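Local atomic coordinates of putative histidinol-phosphate aminotransferase (Burkholderia pseudomallei, PDB entry 3P1T), a protein that probably catalyses the pyridoxal-phosphate-dependent transfer of an amino group from L-histidinol phosphate to 2-oxoglutarate in histidine biosynthesis. Residues K253-A264 with I317-L327; N278-G287 with L309-I317. All coordinates share one frame; numbering follows the deposited sequence.

Interaction 1: K253-A264 with I317-L327; sequences KTLAQRRRVADA and IGREEDNDRLL. With SO4 (sulfate ion), chain E.
Two nearly parallel helices pack side by side in the small domain of this PLP-dependent aminotransferase, and Gln257 and Asn323 meet between them. The axes of 253-264 and 320-327 lie 10.9 Å apart at an angle of 10°. Asn323 ND2 donates to Gln257 OE1 at 2.8 Å, in the carbonyl plane and on a lone pair. The N-H...O angle is 171°, and the two amide planes are almost coplanar. The Gln257 chain is bent at its second torsion (chi2 -66°), which folds the amide back toward Arg260. Arg260 grips the same OE1 side-on through NE and NH2, so three N-H groups converge on one oxygen. This should fix the rotation of the Gln257 amide. Asn323 OD1 accepts from Gly318 N at 2.9 Å, which ties the residues leading into the helix to the same cluster.

Arg260 reaches across among Glu320, Asn323, Asp324 and Leu327. Its NH2 makes a salt bridge to Asp324 OD1 at 2.8 Å. The guanidinium and carboxylate planes are perpendicular, and the hydrogen bonds within this pair are weak. Leu327 CD1 lies over one face of the guanidinium, offset toward its rim.

The apolar part is centred on Ile317. Its CG2 lies against Gln257 CB at 3.4 Å, while CD1 meets Val261 CB tip to tip at 3.9 Å. Further along, Leu327 CD2 rests on Ala264 CB. At the N-terminal end of helix 320-333 a water links Lys253 NZ to Glu320 N and Glu321 OE1.

Beyond the two segments, Arg258 NH1 hydrogen-bonds to Ala277 O and Tyr176 O, and Arg319 NE to Pro27 O. Leu326 packs on Ile299 and Val301 of strand 299-303.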
loop_
_atom_site.group_PDB
_atom_site.type_symbol
_atom_site.label_atom_id
_atom_site.label_comp_id
_atom_site.label_asym_id
_atom_site.label_seq_id
_atom_site.Cartn_x
_atom_site.Cartn_y
_atom_site.Cartn_z
ATOM N N LYS A 253 -25.957 15.722 -7.807
ATOM C CA LYS A 253 -25.495 17.115 -7.771
ATOM C C LYS A 253 -24.396 17.332 -8.817
ATOM O O LYS A 253 -24.427 18.347 -9.511
ATOM C CB LYS A 253 -24.995 17.461 -6.354
ATOM C CG LYS A 253 -24.513 18.892 -6.112
ATOM C CD LYS A 253 -24.118 19.036 -4.639
ATOM C CE LYS A 253 -23.493 20.362 -4.301
ATOM N NZ LYS A 253 -23.191 20.472 -2.845
ATOM N N THR A 254 -23.462 16.373 -8.961
ATOM C CA THR A 254 -22.385 16.475 -9.936
ATOM C C THR A 254 -22.968 16.484 -11.373
ATOM O O THR A 254 -22.541 17.331 -12.160
ATOM C CB THR A 254 -21.364 15.363 -9.739
ATOM O OG1 THR A 254 -20.792 15.506 -8.436
ATOM C CG2 THR A 254 -20.258 15.411 -10.764
ATOM N N LEU A 255 -23.951 15.595 -11.698
ATOM C CA LEU A 255 -24.571 15.535 -13.034
ATOM C C LEU A 255 -25.278 16.862 -13.395
ATOM O O LEU A 255 -25.245 17.296 -14.560
ATOM C CB LEU A 255 -25.592 14.373 -13.170
ATOM C CG LEU A 255 -25.172 12.906 -12.897
ATOM C CD1 LEU A 255 -26.236 11.939 -13.391
ATOM C CD2 LEU A 255 -23.870 12.545 -13.540
ATOM N N ALA A 256 -25.929 17.483 -12.399
ATOM C CA ALA A 256 -26.676 18.742 -12.545
ATOM C C ALA A 256 -25.727 19.939 -12.686
ATOM O O ALA A 256 -25.982 20.812 -13.521
ATOM C CB ALA A 256 -27.602 18.949 -11.354
ATOM N N GLN A 257 -24.640 19.978 -11.878
ATOM C CA GLN A 257 -23.643 21.048 -11.926
ATOM C C GLN A 257 -22.792 20.932 -13.209
ATOM O O GLN A 257 -22.447 21.972 -13.784
ATOM C CB GLN A 257 -22.760 21.050 -10.680
ATOM C CG GLN A 257 -23.439 21.580 -9.427
ATOM C CD GLN A 257 -23.778 23.051 -9.523
ATOM O OE1 GLN A 257 -22.907 23.913 -9.703
ATOM N NE2 GLN A 257 -25.062 23.363 -9.395
ATOM N N ARG A 258 -22.529 19.694 -13.700
ATOM C CA ARG A 258 -21.819 19.455 -14.974
ATOM C C ARG A 258 -22.643 20.046 -16.144
ATOM O O ARG A 258 -22.094 20.704 -17.032
ATOM C CB ARG A 258 -21.556 17.955 -15.182
ATOM C CG ARG A 258 -20.663 17.616 -16.378
ATOM C CD ARG A 258 -20.454 16.110 -16.516
ATOM N NE ARG A 258 -21.693 15.382 -16.818
ATOM C CZ ARG A 258 -21.866 14.071 -16.655
ATOM N NH1 ARG A 258 -20.893 13.322 -16.160
ATOM N NH2 ARG A 258 -23.026 13.507 -16.953
ATOM N N ARG A 259 -23.969 19.863 -16.096
ATOM C CA ARG A 259 -24.876 20.389 -17.098
ATOM C C ARG A 259 -24.855 21.934 -17.037
ATOM O O ARG A 259 -24.691 22.570 -18.088
ATOM C CB ARG A 259 -26.286 19.802 -16.887
ATOM C CG ARG A 259 -27.412 20.369 -17.778
ATOM C CD ARG A 259 -27.134 20.352 -19.274
ATOM N NE ARG A 259 -26.946 19.008 -19.804
ATOM C CZ ARG A 259 -26.266 18.743 -20.907
ATOM N NH1 ARG A 259 -25.673 19.724 -21.583
ATOM N NH2 ARG A 259 -26.138 17.491 -21.329
ATOM N N ARG A 260 -24.943 22.519 -15.816
ATOM C CA ARG A 260 -24.898 23.968 -15.593
ATOM C C ARG A 260 -23.594 24.563 -16.146
ATOM O O ARG A 260 -23.654 25.482 -16.956
ATOM C CB ARG A 260 -25.052 24.336 -14.093
ATOM C CG ARG A 260 -24.725 25.816 -13.805
ATOM C CD ARG A 260 -25.190 26.327 -12.469
ATOM N NE ARG A 260 -24.174 26.211 -11.431
ATOM C CZ ARG A 260 -23.527 27.243 -10.899
ATOM N NH1 ARG A 260 -23.786 28.483 -11.306
ATOM N NH2 ARG A 260 -22.637 27.048 -9.935
ATOM N N VAL A 261 -22.432 24.040 -15.713
ATOM C CA VAL A 261 -21.118 24.557 -16.095
ATOM C C VAL A 261 -20.927 24.441 -17.631
ATOM O O VAL A 261 -20.544 25.443 -18.242
ATOM C CB VAL A 261 -19.984 23.852 -15.304
ATOM C CG1 VAL A 261 -18.606 24.214 -15.844
ATOM C CG2 VAL A 261 -20.065 24.222 -13.833
ATOM N N ALA A 262 -21.244 23.270 -18.242
ATOM C CA ALA A 262 -21.113 23.065 -19.685
ATOM C C ALA A 262 -21.988 24.071 -20.482
ATOM O O ALA A 262 -21.478 24.726 -21.397
ATOM C CB ALA A 262 -21.483 21.635 -20.054
ATOM N N ASP A 263 -23.276 24.231 -20.106
ATOM C CA ASP A 263 -24.190 25.142 -20.800
ATOM C C ASP A 263 -23.766 26.609 -20.632
ATOM O O ASP A 263 -23.784 27.355 -21.616
ATOM C CB ASP A 263 -25.633 24.950 -20.305
ATOM C CG ASP A 263 -26.324 23.647 -20.718
ATOM O OD1 ASP A 263 -25.716 22.859 -21.499
ATOM O OD2 ASP A 263 -27.495 23.444 -20.313
ATOM N N ALA A 264 -23.367 27.015 -19.411
ATOM C CA ALA A 264 -22.947 28.394 -19.119
ATOM C C ALA A 264 -21.671 28.771 -19.881
ATOM O O ALA A 264 -21.629 29.860 -20.470
ATOM C CB ALA A 264 -22.731 28.585 -17.627
ATOM N N ILE A 317 -15.889 19.402 -11.562
ATOM C CA ILE A 317 -17.179 19.915 -11.102
ATOM C C ILE A 317 -17.196 19.758 -9.579
ATOM O O ILE A 317 -17.182 18.622 -9.074
ATOM C CB ILE A 317 -18.367 19.204 -11.815
ATOM C CG1 ILE A 317 -18.272 19.282 -13.360
ATOM C CG2 ILE A 317 -19.705 19.666 -11.286
ATOM C CD1 ILE A 317 -18.170 20.677 -13.996
ATOM N N GLY A 318 -17.151 20.893 -8.874
ATOM C CA GLY A 318 -17.145 20.923 -7.411
ATOM C C GLY A 318 -18.511 21.232 -6.837
ATOM O O GLY A 318 -19.528 20.945 -7.475
ATOM N N ARG A 319 -18.555 21.834 -5.639
ATOM C CA ARG A 319 -19.841 22.265 -5.081
ATOM C C ARG A 319 -20.364 23.508 -5.858
ATOM O O ARG A 319 -19.618 24.142 -6.605
ATOM C CB ARG A 319 -19.722 22.559 -3.581
ATOM C CG ARG A 319 -19.817 21.334 -2.683
ATOM C CD ARG A 319 -19.351 21.635 -1.268
ATOM N NE ARG A 319 -17.889 21.772 -1.209
ATOM C CZ ARG A 319 -17.232 22.926 -1.123
ATOM N NH1 ARG A 319 -17.896 24.071 -1.030
ATOM N NH2 ARG A 319 -15.905 22.941 -1.094
ATOM N N GLU A 320 -21.642 23.836 -5.684
ATOM C CA GLU A 320 -22.312 24.942 -6.362
ATOM C C GLU A 320 -21.522 26.271 -6.224
ATOM O O GLU A 320 -21.296 26.935 -7.229
ATOM C CB GLU A 320 -23.730 25.107 -5.811
ATOM C CG GLU A 320 -24.558 26.109 -6.603
ATOM C CD GLU A 320 -25.858 26.584 -5.985
ATOM O OE1 GLU A 320 -26.495 25.801 -5.243
ATOM O OE2 GLU A 320 -26.264 27.730 -6.289
ATOM N N GLU A 321 -21.080 26.631 -5.010
ATOM C CA GLU A 321 -20.345 27.875 -4.731
ATOM C C GLU A 321 -18.975 27.898 -5.454
ATOM O O GLU A 321 -18.564 28.976 -5.896
ATOM C CB GLU A 321 -20.160 28.125 -3.210
ATOM C CG GLU A 321 -19.538 26.994 -2.383
ATOM C CD GLU A 321 -20.446 25.976 -1.696
ATOM O OE1 GLU A 321 -21.322 25.378 -2.366
ATOM O OE2 GLU A 321 -20.203 25.700 -0.498
ATOM N N ASP A 322 -18.311 26.725 -5.614
ATOM C CA ASP A 322 -17.028 26.564 -6.330
ATOM C C ASP A 322 -17.192 26.818 -7.836
ATOM O O ASP A 322 -16.437 27.591 -8.437
ATOM C CB ASP A 322 -16.454 25.159 -6.110
ATOM C CG ASP A 322 -16.109 24.833 -4.674
ATOM O OD1 ASP A 322 -15.877 25.793 -3.883
ATOM O OD2 ASP A 322 -16.038 23.607 -4.337
ATOM N N ASN A 323 -18.211 26.176 -8.425
ATOM C CA ASN A 323 -18.588 26.297 -9.825
ATOM C C ASN A 323 -19.024 27.733 -10.128
ATOM O O ASN A 323 -18.731 28.223 -11.223
ATOM C CB ASN A 323 -19.684 25.296 -10.161
ATOM C CG ASN A 323 -19.298 23.856 -9.900
ATOM O OD1 ASN A 323 -18.121 23.496 -9.807
ATOM N ND2 ASN A 323 -20.288 22.999 -9.766
ATOM N N ASP A 324 -19.666 28.421 -9.137
ATOM C CA ASP A 324 -20.054 29.846 -9.213
ATOM C C ASP A 324 -18.802 30.725 -9.441
ATOM O O ASP A 324 -18.789 31.557 -10.351
ATOM C CB ASP A 324 -20.804 30.309 -7.926
ATOM C CG ASP A 324 -22.304 30.020 -7.796
ATOM O OD1 ASP A 324 -22.936 29.636 -8.818
ATOM O OD2 ASP A 324 -22.866 30.263 -6.686
ATOM N N ARG A 325 -17.738 30.484 -8.627
ATOM C CA ARG A 325 -16.448 31.185 -8.656
ATOM C C ARG A 325 -15.770 31.024 -10.026
ATOM O O ARG A 325 -15.342 32.030 -10.609
ATOM C CB ARG A 325 -15.525 30.680 -7.530
ATOM C CG ARG A 325 -15.942 31.160 -6.129
ATOM C CD ARG A 325 -14.805 31.823 -5.365
ATOM N NE ARG A 325 -14.136 32.820 -6.202
ATOM C CZ ARG A 325 -12.826 32.880 -6.418
ATOM N NH1 ARG A 325 -12.000 32.048 -5.788
ATOM N NH2 ARG A 325 -12.324 33.803 -7.226
ATOM N N LEU A 326 -15.725 29.769 -10.545
ATOM C CA LEU A 326 -15.139 29.444 -11.838
ATOM C C LEU A 326 -15.864 30.151 -12.969
ATOM O O LEU A 326 -15.210 30.768 -13.820
ATOM C CB LEU A 326 -15.136 27.935 -12.123
ATOM C CG LEU A 326 -14.675 27.620 -13.547
ATOM C CD1 LEU A 326 -13.268 27.106 -13.570
ATOM C CD2 LEU A 326 -15.704 26.829 -14.343
ATOM N N LEU A 327 -17.206 30.038 -12.996
ATOM C CA LEU A 327 -18.011 30.640 -14.060
ATOM C C LEU A 327 -17.865 32.174 -14.070
ATOM O O LEU A 327 -17.768 32.752 -15.156
ATOM C CB LEU A 327 -19.492 30.234 -13.938
ATOM C CG LEU A 327 -19.820 28.751 -14.228
ATOM C CD1 LEU A 327 -21.250 28.444 -13.897
ATOM C CD2 LEU A 327 -19.531 28.358 -15.672
HETATM S S SO4 E . -23.507 17.522 -24.031
HETATM O O1 SO4 E . -22.974 17.152 -25.342
HETATM O O2 SO4 E . -24.431 16.448 -23.578
HETATM O O3 SO4 E . -24.235 18.782 -24.168
HETATM O O4 SO4 E . -22.402 17.726 -23.056
HETATM O O HOH W 1 -23.228 23.229 -2.902
HETATM O O HOH W 2 -20.923 18.713 -7.461
#

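Interaction 2: N278-G287 with L309-I317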
loop_
_atom_site.group_PDB
_atom_site.type_symbol
_atom_site.label_atom_id
_atom_site.label_comp_id
_atom_site.label_asym_id
_atom_site.label_seq_id
_atom_site.Cartn_x
_atom_site.Cartn_y
_atom_site.Cartn_z
ATOM N N ASN A 278 -16.880 13.450 -13.875
ATOM C CA ASN A 278 -17.141 14.586 -12.979
ATOM C C ASN A 278 -16.326 15.844 -13.357
ATOM O O ASN A 278 -15.960 16.639 -12.489
ATOM C CB ASN A 278 -16.822 14.183 -11.522
ATOM C CG ASN A 278 -15.429 13.666 -11.274
ATOM O OD1 ASN A 278 -14.674 13.305 -12.189
ATOM N ND2 ASN A 278 -15.082 13.560 -10.012
ATOM N N PHE A 279 -16.089 16.049 -14.649
ATOM C CA PHE A 279 -15.302 17.170 -15.151
ATOM C C PHE A 279 -15.697 17.483 -16.574
ATOM O O PHE A 279 -16.415 16.687 -17.174
ATOM C CB PHE A 279 -13.790 16.835 -15.076
ATOM C CG PHE A 279 -13.385 15.585 -15.825
ATOM C CD1 PHE A 279 -13.272 15.590 -17.211
ATOM C CD2 PHE A 279 -13.136 14.403 -15.148
ATOM C CE1 PHE A 279 -12.949 14.423 -17.905
ATOM C CE2 PHE A 279 -12.773 13.246 -15.843
ATOM C CZ PHE A 279 -12.681 13.264 -17.213
ATOM N N VAL A 280 -15.188 18.600 -17.145
ATOM C CA VAL A 280 -15.441 18.959 -18.549
ATOM C C VAL A 280 -14.121 19.392 -19.203
ATOM O O VAL A 280 -13.318 20.095 -18.567
ATOM C CB VAL A 280 -16.544 20.031 -18.765
ATOM C CG1 VAL A 280 -17.937 19.474 -18.473
ATOM C CG2 VAL A 280 -16.270 21.315 -17.976
ATOM N N LEU A 281 -13.883 18.943 -20.467
ATOM C CA LEU A 281 -12.708 19.360 -21.228
ATOM C C LEU A 281 -13.085 20.598 -22.034
ATOM O O LEU A 281 -14.089 20.575 -22.749
ATOM C CB LEU A 281 -12.171 18.243 -22.117
ATOM C CG LEU A 281 -10.807 18.507 -22.771
ATOM C CD1 LEU A 281 -9.665 18.380 -21.763
ATOM C CD2 LEU A 281 -10.571 17.554 -23.902
ATOM N N VAL A 282 -12.323 21.698 -21.865
ATOM C CA VAL A 282 -12.577 22.983 -22.526
ATOM C C VAL A 282 -11.373 23.366 -23.402
ATOM O O VAL A 282 -10.231 23.193 -22.971
ATOM C CB VAL A 282 -12.895 24.089 -21.479
ATOM C CG1 VAL A 282 -13.246 25.415 -22.154
ATOM C CG2 VAL A 282 -14.029 23.660 -20.562
ATOM N N GLU A 283 -11.638 23.890 -24.627
ATOM C CA GLU A 283 -10.605 24.380 -25.548
ATOM C C GLU A 283 -9.926 25.601 -24.958
ATOM O O GLU A 283 -10.610 26.506 -24.451
ATOM C CB GLU A 283 -11.164 24.714 -26.935
ATOM C CG GLU A 283 -11.502 23.513 -27.803
ATOM C CD GLU A 283 -11.865 23.814 -29.248
ATOM O OE1 GLU A 283 -11.593 24.942 -29.726
ATOM O OE2 GLU A 283 -12.406 22.900 -29.912
ATOM N N ASN A 284 -8.584 25.627 -25.005
ATOM C CA ASN A 284 -7.818 26.739 -24.456
ATOM C C ASN A 284 -6.657 27.137 -25.394
ATOM O O ASN A 284 -5.490 26.905 -25.085
ATOM C CB ASN A 284 -7.294 26.385 -23.059
ATOM C CG ASN A 284 -6.564 27.522 -22.391
ATOM O OD1 ASN A 284 -6.909 28.708 -22.548
ATOM N ND2 ASN A 284 -5.500 27.177 -21.682
ATOM N N ALA A 285 -6.975 27.805 -26.501
ATOM C CA ALA A 285 -5.959 28.275 -27.448
ATOM C C ALA A 285 -4.991 29.290 -26.802
ATOM O O ALA A 285 -3.817 29.336 -27.174
ATOM C CB ALA A 285 -6.631 28.906 -28.654
ATOM N N ALA A 286 -5.478 30.055 -25.806
ATOM C CA ALA A 286 -4.722 31.081 -25.092
ATOM C C ALA A 286 -3.545 30.503 -24.259
ATOM O O ALA A 286 -2.654 31.260 -23.850
ATOM C CB ALA A 286 -5.656 31.849 -24.185
ATOM N N GLY A 287 -3.558 29.193 -24.025
ATOM C CA GLY A 287 -2.513 28.489 -23.298
ATOM C C GLY A 287 -2.406 28.865 -21.839
ATOM O O GLY A 287 -3.423 29.015 -21.159
ATOM N N LEU A 309 -3.146 16.553 -24.591
ATOM C CA LEU A 309 -4.122 17.487 -25.135
ATOM C C LEU A 309 -3.749 18.908 -24.754
ATOM O O LEU A 309 -4.441 19.545 -23.954
ATOM C CB LEU A 309 -5.535 17.153 -24.671
ATOM C CG LEU A 309 -6.286 16.171 -25.511
ATOM C CD1 LEU A 309 -7.463 15.620 -24.748
ATOM C CD2 LEU A 309 -6.736 16.790 -26.816
ATOM N N HIS A 310 -2.655 19.414 -25.348
ATOM C CA HIS A 310 -2.178 20.773 -25.127
ATOM C C HIS A 310 -3.216 21.754 -25.606
ATOM O O HIS A 310 -4.003 21.432 -26.512
ATOM C CB HIS A 310 -0.850 21.005 -25.845
ATOM C CG HIS A 310 0.188 20.033 -25.420
ATOM N ND1 HIS A 310 0.338 18.808 -26.064
ATOM C CD2 HIS A 310 1.046 20.090 -24.376
ATOM C CE1 HIS A 310 1.282 18.167 -25.393
ATOM N NE2 HIS A 310 1.748 18.902 -24.379
ATOM N N HIS A 311 -3.240 22.941 -24.988
ATOM C CA HIS A 311 -4.163 24.017 -25.328
ATOM C C HIS A 311 -5.628 23.552 -25.110
ATOM O O HIS A 311 -6.540 23.849 -25.894
ATOM C CB HIS A 311 -3.922 24.551 -26.753
ATOM C CG HIS A 311 -2.570 25.174 -26.882
ATOM N ND1 HIS A 311 -2.319 26.494 -26.502
ATOM C CD2 HIS A 311 -1.402 24.595 -27.234
ATOM C CE1 HIS A 311 -1.013 26.672 -26.671
ATOM N NE2 HIS A 311 -0.424 25.566 -27.129
ATOM N N HIS A 312 -5.816 22.857 -23.980
ATOM C CA HIS A 312 -7.063 22.365 -23.404
ATOM C C HIS A 312 -6.955 22.429 -21.898
ATOM O O HIS A 312 -5.847 22.299 -21.365
ATOM C CB HIS A 312 -7.387 20.930 -23.854
ATOM C CG HIS A 312 -7.924 20.787 -25.240
ATOM N ND1 HIS A 312 -7.084 20.655 -26.324
ATOM C CD2 HIS A 312 -9.207 20.660 -25.660
ATOM C CE1 HIS A 312 -7.878 20.506 -27.375
ATOM N NE2 HIS A 312 -9.164 20.502 -27.023
ATOM N N ILE A 313 -8.076 22.608 -21.202
ATOM C CA ILE A 313 -8.080 22.583 -19.742
ATOM C C ILE A 313 -9.181 21.619 -19.297
ATOM O O ILE A 313 -10.222 21.520 -19.943
ATOM C CB ILE A 313 -8.197 23.973 -19.038
ATOM C CG1 ILE A 313 -9.412 24.792 -19.554
ATOM C CG2 ILE A 313 -6.881 24.757 -19.149
ATOM C CD1 ILE A 313 -9.777 26.007 -18.758
ATOM N N ARG A 314 -8.920 20.879 -18.226
ATOM C CA ARG A 314 -9.878 19.959 -17.632
ATOM C C ARG A 314 -10.354 20.596 -16.349
ATOM O O ARG A 314 -9.572 20.778 -15.412
ATOM C CB ARG A 314 -9.266 18.554 -17.412
ATOM C CG ARG A 314 -10.304 17.488 -17.057
ATOM C CD ARG A 314 -9.682 16.261 -16.417
ATOM N NE ARG A 314 -9.142 16.590 -15.101
ATOM C CZ ARG A 314 -8.175 15.919 -14.500
ATOM N NH1 ARG A 314 -7.622 14.871 -15.091
ATOM N NH2 ARG A 314 -7.733 16.305 -13.313
ATOM N N ILE A 315 -11.615 21.024 -16.341
ATOM C CA ILE A 315 -12.236 21.685 -15.191
ATOM C C ILE A 315 -13.072 20.668 -14.416
ATOM O O ILE A 315 -14.020 20.110 -14.979
ATOM C CB ILE A 315 -13.104 22.897 -15.657
ATOM C CG1 ILE A 315 -12.299 23.880 -16.541
ATOM C CG2 ILE A 315 -13.740 23.579 -14.439
ATOM C CD1 ILE A 315 -13.114 24.993 -17.175
ATOM N N SER A 316 -12.749 20.436 -13.136
ATOM C CA SER A 316 -13.558 19.524 -12.322
ATOM C C SER A 316 -14.872 20.208 -11.902
ATOM O O SER A 316 -14.976 21.444 -11.944
ATOM C CB SER A 316 -12.783 19.049 -11.100
ATOM O OG SER A 316 -11.612 18.362 -11.499
ATOM N N ILE A 317 -15.889 19.402 -11.562
ATOM C CA ILE A 317 -17.179 19.915 -11.102
ATOM C C ILE A 317 -17.196 19.758 -9.579
ATOM O O ILE A 317 -17.182 18.622 -9.074
ATOM C CB ILE A 317 -18.367 19.204 -11.815
ATOM C CG1 ILE A 317 -18.272 19.282 -13.360
ATOM C CG2 ILE A 317 -19.705 19.666 -11.286
ATOM C CD1 ILE A 317 -18.170 20.677 -13.996
HETATM O O HOH W 3 -3.574 24.713 -21.891
#
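Leu281, His311 and Ile313 lose much of their surface where strands 279-283 and 312-316 pair as antiparallel neighbours in the small-domain sheet. Val280 with Ile315 and Val282 with Ile313 are the hydrogen-bonded pairs. Phe279 with Ser316, Leu281 with Arg314 and Glu283 with His312 are non-hydrogen-bonded. The ladder runs on past the strand ends, from Ile317 N to Asn278 O and from Asn284 N to His311 O.

Leu281 lies on the face that also carries Phe279, Arg314 and His312. Its CG is anti to the backbone N (chi1 -170°), which brings CD2 over toward the 309-317 segment. There CD2 meets Leu309 CD1 and His312 CD2, each at 3.8 Å. On the other face, Ile313 CG1 packs on Val282 CB at 4.0 Å. Ile313 CG2 approaches Asn284 ND2, the nitrogen that bonds to Gly287 O within the type I turn 284-287. Asn284 OD1 is hydrogen-bonded to Thr290 OG1.

His311 lies beside that turn. Its ND1 gives a weak bond to Ala285 O at 3.3 Å, and CE1 comes near Gly287 CA. His311 and Ala285 are exposed here, while Asn284 is buried.

Phe279 and Ser316, at the other end, are buried. Arg314, two residues before Ser316, hydrogen-bonds through NH1 to Asn146 OD1 and to a bound tartrate, probably from the crystallisation liquor. Tyr173 meets the Phe279 ring edge-to-face. The aliphatic part of Arg314 crosses a face of that ring in a CH-pi contact, with CD 3.8 Å from the Phe279 ring centroid and 15° off the ring normal.

Interaction 2 is the more buried contact and joins two strands of one sheet. Interaction 1 is partly buried and joins the two helices that lie against that sheet. Each helix is next in sequence to one of the strands: 244-267 precedes 279-283, and 320-333 follows 312-316. Ile317 belongs to both contacts. The layers also touch through Leu326 and Ile315, Thr254 and Asn278, and Arg258 and Val280. The chemistry differs accordingly. Regular backbone bonds hold 278-287 to 309-317. Segments 253-264 and 317-327 are joined instead by side chains, with a polar Gln-Asn-Arg cluster and a salt bridge beside aliphatic packing.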